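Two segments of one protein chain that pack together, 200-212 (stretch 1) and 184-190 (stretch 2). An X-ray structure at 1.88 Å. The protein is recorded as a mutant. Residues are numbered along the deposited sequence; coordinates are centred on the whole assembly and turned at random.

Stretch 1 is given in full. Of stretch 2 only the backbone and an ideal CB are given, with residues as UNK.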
# COMPACT_ATOMS: atom_id res chain seq x y z
N ASN A 200 -1.61 -5.32 -4.61
CA ASN A 200 -2.40 -4.41 -5.48
C ASN A 200 -3.86 -4.23 -5.00
O ASN A 200 -4.78 -4.20 -5.79
CB ASN A 200 -2.33 -5.01 -6.88
CG ASN A 200 -2.73 -4.06 -7.96
OD1 ASN A 200 -2.60 -2.85 -7.84
ND2 ASN A 200 -3.28 -4.62 -9.04
N PHE A 201 -4.03 -4.17 -3.70
CA PHE A 201 -5.33 -4.02 -3.08
C PHE A 201 -5.45 -2.74 -2.27
O PHE A 201 -4.73 -2.53 -1.26
CB PHE A 201 -5.56 -5.24 -2.19
CG PHE A 201 -6.89 -5.26 -1.44
CD1 PHE A 201 -8.10 -5.23 -2.12
CD2 PHE A 201 -6.93 -5.38 -0.05
CE1 PHE A 201 -9.35 -5.33 -1.41
CE2 PHE A 201 -8.14 -5.47 0.66
CZ PHE A 201 -9.36 -5.45 -0.03
N LEU A 202 -6.38 -1.89 -2.69
CA LEU A 202 -6.71 -0.66 -1.97
C LEU A 202 -5.44 0.11 -1.57
O LEU A 202 -5.32 0.55 -0.44
CB LEU A 202 -7.51 -1.00 -0.70
CG LEU A 202 -8.87 -1.70 -0.92
CD1 LEU A 202 -9.60 -1.94 0.46
CD2 LEU A 202 -9.69 -0.82 -1.80
N LEU A 203 -4.55 0.30 -2.52
CA LEU A 203 -3.27 0.99 -2.23
C LEU A 203 -3.52 2.44 -1.78
O LEU A 203 -3.03 2.90 -0.75
CB LEU A 203 -2.39 0.92 -3.46
CG LEU A 203 -2.08 -0.50 -3.97
CD1 LEU A 203 -1.29 -0.47 -5.32
CD2 LEU A 203 -1.21 -1.18 -2.97
N TRP A 204 -4.33 3.14 -2.55
CA TRP A 204 -4.66 4.51 -2.25
C TRP A 204 -5.43 4.64 -0.96
O TRP A 204 -5.09 5.46 -0.13
CB TRP A 204 -5.47 5.10 -3.41
CG TRP A 204 -5.94 6.52 -3.20
CD1 TRP A 204 -7.00 6.95 -2.39
CD2 TRP A 204 -5.46 7.68 -3.86
NE1 TRP A 204 -7.17 8.30 -2.53
CE2 TRP A 204 -6.25 8.77 -3.44
CE3 TRP A 204 -4.43 7.91 -4.79
CZ2 TRP A 204 -6.04 10.07 -3.91
CZ3 TRP A 204 -4.22 9.18 -5.25
CH2 TRP A 204 -5.03 10.25 -4.81
N GLN A 205 -6.45 3.80 -0.78
CA GLN A 205 -7.30 3.90 0.39
C GLN A 205 -6.69 3.46 1.70
O GLN A 205 -7.19 3.80 2.72
CB GLN A 205 -8.63 3.11 0.16
CG GLN A 205 -9.32 3.57 -1.15
CD GLN A 205 -8.90 2.85 -2.46
OE1 GLN A 205 -7.78 2.35 -2.59
NE2 GLN A 205 -9.82 2.86 -3.48
N SER A 206 -5.61 2.70 1.64
CA SER A 206 -4.95 2.18 2.83
C SER A 206 -3.65 2.98 3.09
O SER A 206 -2.81 2.48 3.80
CB SER A 206 -4.62 0.68 2.61
OG SER A 206 -5.79 -0.06 2.18
N SER A 207 -3.50 4.19 2.55
CA SER A 207 -2.23 4.92 2.72
C SER A 207 -1.82 5.10 4.18
O SER A 207 -0.61 5.23 4.49
CB SER A 207 -2.31 6.31 2.06
OG SER A 207 -3.35 7.05 2.69
N TYR A 208 -2.80 5.11 5.07
CA TYR A 208 -2.48 5.25 6.50
C TYR A 208 -3.09 4.19 7.39
O TYR A 208 -3.13 4.30 8.64
CB TYR A 208 -2.83 6.66 6.99
CG TYR A 208 -1.87 7.75 6.49
CD1 TYR A 208 -0.63 8.00 7.13
CD2 TYR A 208 -2.22 8.56 5.40
CE1 TYR A 208 0.23 9.03 6.67
CE2 TYR A 208 -1.37 9.58 4.96
CZ TYR A 208 -0.16 9.80 5.59
OH TYR A 208 0.65 10.80 5.06
N ALA A 209 -3.50 3.12 6.77
CA ALA A 209 -4.08 2.02 7.54
C ALA A 209 -3.05 1.28 8.38
O ALA A 209 -1.87 1.14 8.01
CB ALA A 209 -4.73 1.02 6.61
N GLU A 210 -3.52 0.82 9.54
CA GLU A 210 -2.71 -0.02 10.39
C GLU A 210 -2.73 -1.35 9.66
O GLU A 210 -3.81 -1.81 9.23
CB GLU A 210 -3.35 -0.18 11.73
CG GLU A 210 -3.20 1.06 12.56
CD GLU A 210 -1.73 1.32 12.90
OE1 GLU A 210 -1.44 2.49 13.18
OE2 GLU A 210 -0.89 0.39 12.94
N LEU A 211 -1.54 -1.96 9.49
CA LEU A 211 -1.37 -3.22 8.80
C LEU A 211 -1.23 -4.36 9.77
O LEU A 211 -0.47 -4.29 10.75
CB LEU A 211 -0.11 -3.16 7.88
CG LEU A 211 -0.02 -1.96 6.94
CD1 LEU A 211 1.28 -1.98 6.00
CD2 LEU A 211 -1.27 -2.03 6.04
N PHE A 212 -2.04 -5.39 9.56
CA PHE A 212 -2.02 -6.60 10.39
C PHE A 212 -1.87 -7.82 9.52
O PHE A 212 -2.43 -7.91 8.43
CB PHE A 212 -3.32 -6.76 11.24
CG PHE A 212 -3.29 -6.01 12.50
CD1 PHE A 212 -3.57 -4.63 12.50
CD2 PHE A 212 -2.95 -6.66 13.68
CE1 PHE A 212 -3.53 -3.88 13.69
CE2 PHE A 212 -2.89 -5.93 14.91
CZ PHE A 212 -3.19 -4.55 14.91
N UNK A 184 -15.32 5.51 3.83
CA UNK A 184 -14.23 6.15 4.57
C UNK A 184 -12.92 5.46 4.16
O UNK A 184 -12.93 4.40 3.54
CB UNK A 184 -14.46 6.06 6.08
N UNK A 185 -11.79 6.06 4.52
CA UNK A 185 -10.53 5.43 4.18
C UNK A 185 -10.38 4.18 5.03
O UNK A 185 -11.11 3.96 6.03
CB UNK A 185 -9.35 6.39 4.39
N UNK A 186 -9.44 3.34 4.63
CA UNK A 186 -9.21 2.13 5.39
C UNK A 186 -8.46 2.39 6.70
O UNK A 186 -7.42 3.07 6.69
CB UNK A 186 -8.43 1.13 4.53
N UNK A 187 -8.97 1.86 7.82
CA UNK A 187 -8.28 2.04 9.10
C UNK A 187 -7.34 0.90 9.46
O UNK A 187 -6.33 1.12 10.13
CB UNK A 187 -9.31 2.21 10.22
N UNK A 188 -7.70 -0.30 9.04
CA UNK A 188 -6.93 -1.47 9.39
C UNK A 188 -7.05 -2.40 8.20
O UNK A 188 -8.16 -2.71 7.78
CB UNK A 188 -7.41 -2.12 10.69
N UNK A 189 -5.92 -2.78 7.61
CA UNK A 189 -5.89 -3.69 6.45
C UNK A 189 -5.28 -4.98 6.97
O UNK A 189 -4.14 -5.01 7.45
CB UNK A 189 -5.10 -3.12 5.27
N UNK A 190 -6.07 -6.04 6.94
CA UNK A 190 -5.61 -7.32 7.46
C UNK A 190 -5.39 -8.31 6.37
O UNK A 190 -6.19 -8.36 5.44
CB UNK A 190 -6.61 -7.89 8.47

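Position 184 lies at the outer end of the segment, where its ideal CB has nothing of stretch 1 within 5.5 Å. With phi near -76° and psi near 167°, the backbone is extended and would accept almost any residue, proline included. The deposited residue is Pro184, which makes no contact here.

At position 185 the CA-to-CB bond runs sideways, with the ideal CB 3.8 Å from Gln205 O. Stretch 1 offers the carbonyls of Trp204 and Gln205 and the hydroxyl of Ser207, so a long polar side chain, whether a donor or one working through water, would be reasonable. Glu185 is found. Its OE1 comes 3.3 Å from Gln205 CA and receives a hydrogen bond from a water at 2.6 Å; the same water is hydrogen-bonded to Ser207 OG at 2.6 Å, so that the carboxylate reaches the serine indirectly.

Position 186 points toward stretch 1. Its ideal CB is 3.5 Å from Gln205 O, 3.7 Å from Ser206 OG and 4.2 Å from Ala209 CB. The backbone N of 186 donates a hydrogen bond to Gln205 O (3.0 Å). Ser206 OG is already engaged, donating to Leu202 O at 2.7 Å, and the surroundings are otherwise largely aliphatic; a compact apolar residue such as valine, isoleucine or alanine would suit. Val186 has chi1 in the t well: CG1 lies 3.7 Å from Ala209 CB, and CG2 lies 3.9 Å from Leu202 CD1. A second water lies within hydrogen-bonding reach of Val186 O (2.9 Å) and Gln205 O (2.8 Å) and accepts from Tyr208 N (3.0 Å), tying the turn to this backbone.

Position 187 directs its CB away, with no atom of stretch 1 nearby, and a polar residue would be as acceptable as most others. Asp187 contributes through its backbone, its O accepting from Glu210 N at 2.9 Å as the parallel pairing begins.

Position 188 pairs with Glu210, its CB on the sheet face shared with Glu210 and Phe212. The ideal CB is 4.9 Å from Phe212 CD1, which favours an aliphatic or aromatic side chain able to reach the ring. Leu188 does so, with CD1 3.4 Å from Phe212 CD1, although both its chi angles lie between wells.

Position 189 turns to the other face, with Leu211. Its N donates to Glu210 O (2.8 Å) and its O accepts from Phe212 N (3.0 Å), so stretch 1 holds it through both its N and its O, which bond to the residues flanking Leu211. The ideal CB is 4.1 Å from Leu211 CD2 and 4.4 Å from Ala209 CB, and the Phe201 ring lies farther out: leucine, methionine or isoleucine could fill this apolar space. Leu189, the residue most covered by stretch 1, places CD1 3.6 Å from Phe201 CE2, at the ring edge, and CB 4.0 Å from Leu211 CD2.

Position 190 pairs with Phe212, with the ideal CB 4.2 Å from Phe212 O. The CB and ring of Phe212 lie on the same face of the sheet, so an aliphatic side chain such as valine, isoleucine or leucine would fit; Leu190 brings CD1 within 3.7 Å of Phe212 CB.

Stretch 2 (184-190) PEVDLLL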
# COMPACT_ATOMS: atom_id res chain seq x y z
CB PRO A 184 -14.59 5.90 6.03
CG PRO A 184 -15.38 4.62 6.00
CD PRO A 184 -16.10 4.57 4.66
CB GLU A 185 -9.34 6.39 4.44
CG GLU A 185 -9.29 7.61 3.51
CD GLU A 185 -9.16 7.26 2.01
OE1 GLU A 185 -8.05 6.91 1.54
OE2 GLU A 185 -10.17 7.37 1.28
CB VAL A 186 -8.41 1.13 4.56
CG1 VAL A 186 -8.05 -0.07 5.44
CG2 VAL A 186 -9.20 0.72 3.35
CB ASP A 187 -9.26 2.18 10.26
CG ASP A 187 -10.13 3.40 10.13
OD1 ASP A 187 -9.60 4.52 10.16
OD2 ASP A 187 -11.37 3.22 9.97
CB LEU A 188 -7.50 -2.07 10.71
CG LEU A 188 -7.56 -3.54 11.14
CD1 LEU A 188 -6.40 -4.36 10.65
CD2 LEU A 188 -7.75 -3.68 12.63
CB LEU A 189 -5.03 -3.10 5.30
CG LEU A 189 -4.79 -4.08 4.15
CD1 LEU A 189 -6.16 -4.47 3.53
CD2 LEU A 189 -3.94 -3.45 3.10
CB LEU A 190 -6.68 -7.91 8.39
CG LEU A 190 -6.55 -9.37 8.80
CD1 LEU A 190 -5.38 -9.47 9.79
CD2 LEU A 190 -7.94 -9.82 9.49
O HOH W 1 -5.89 6.77 2.90
O HOH W 2 -5.76 4.75 4.99
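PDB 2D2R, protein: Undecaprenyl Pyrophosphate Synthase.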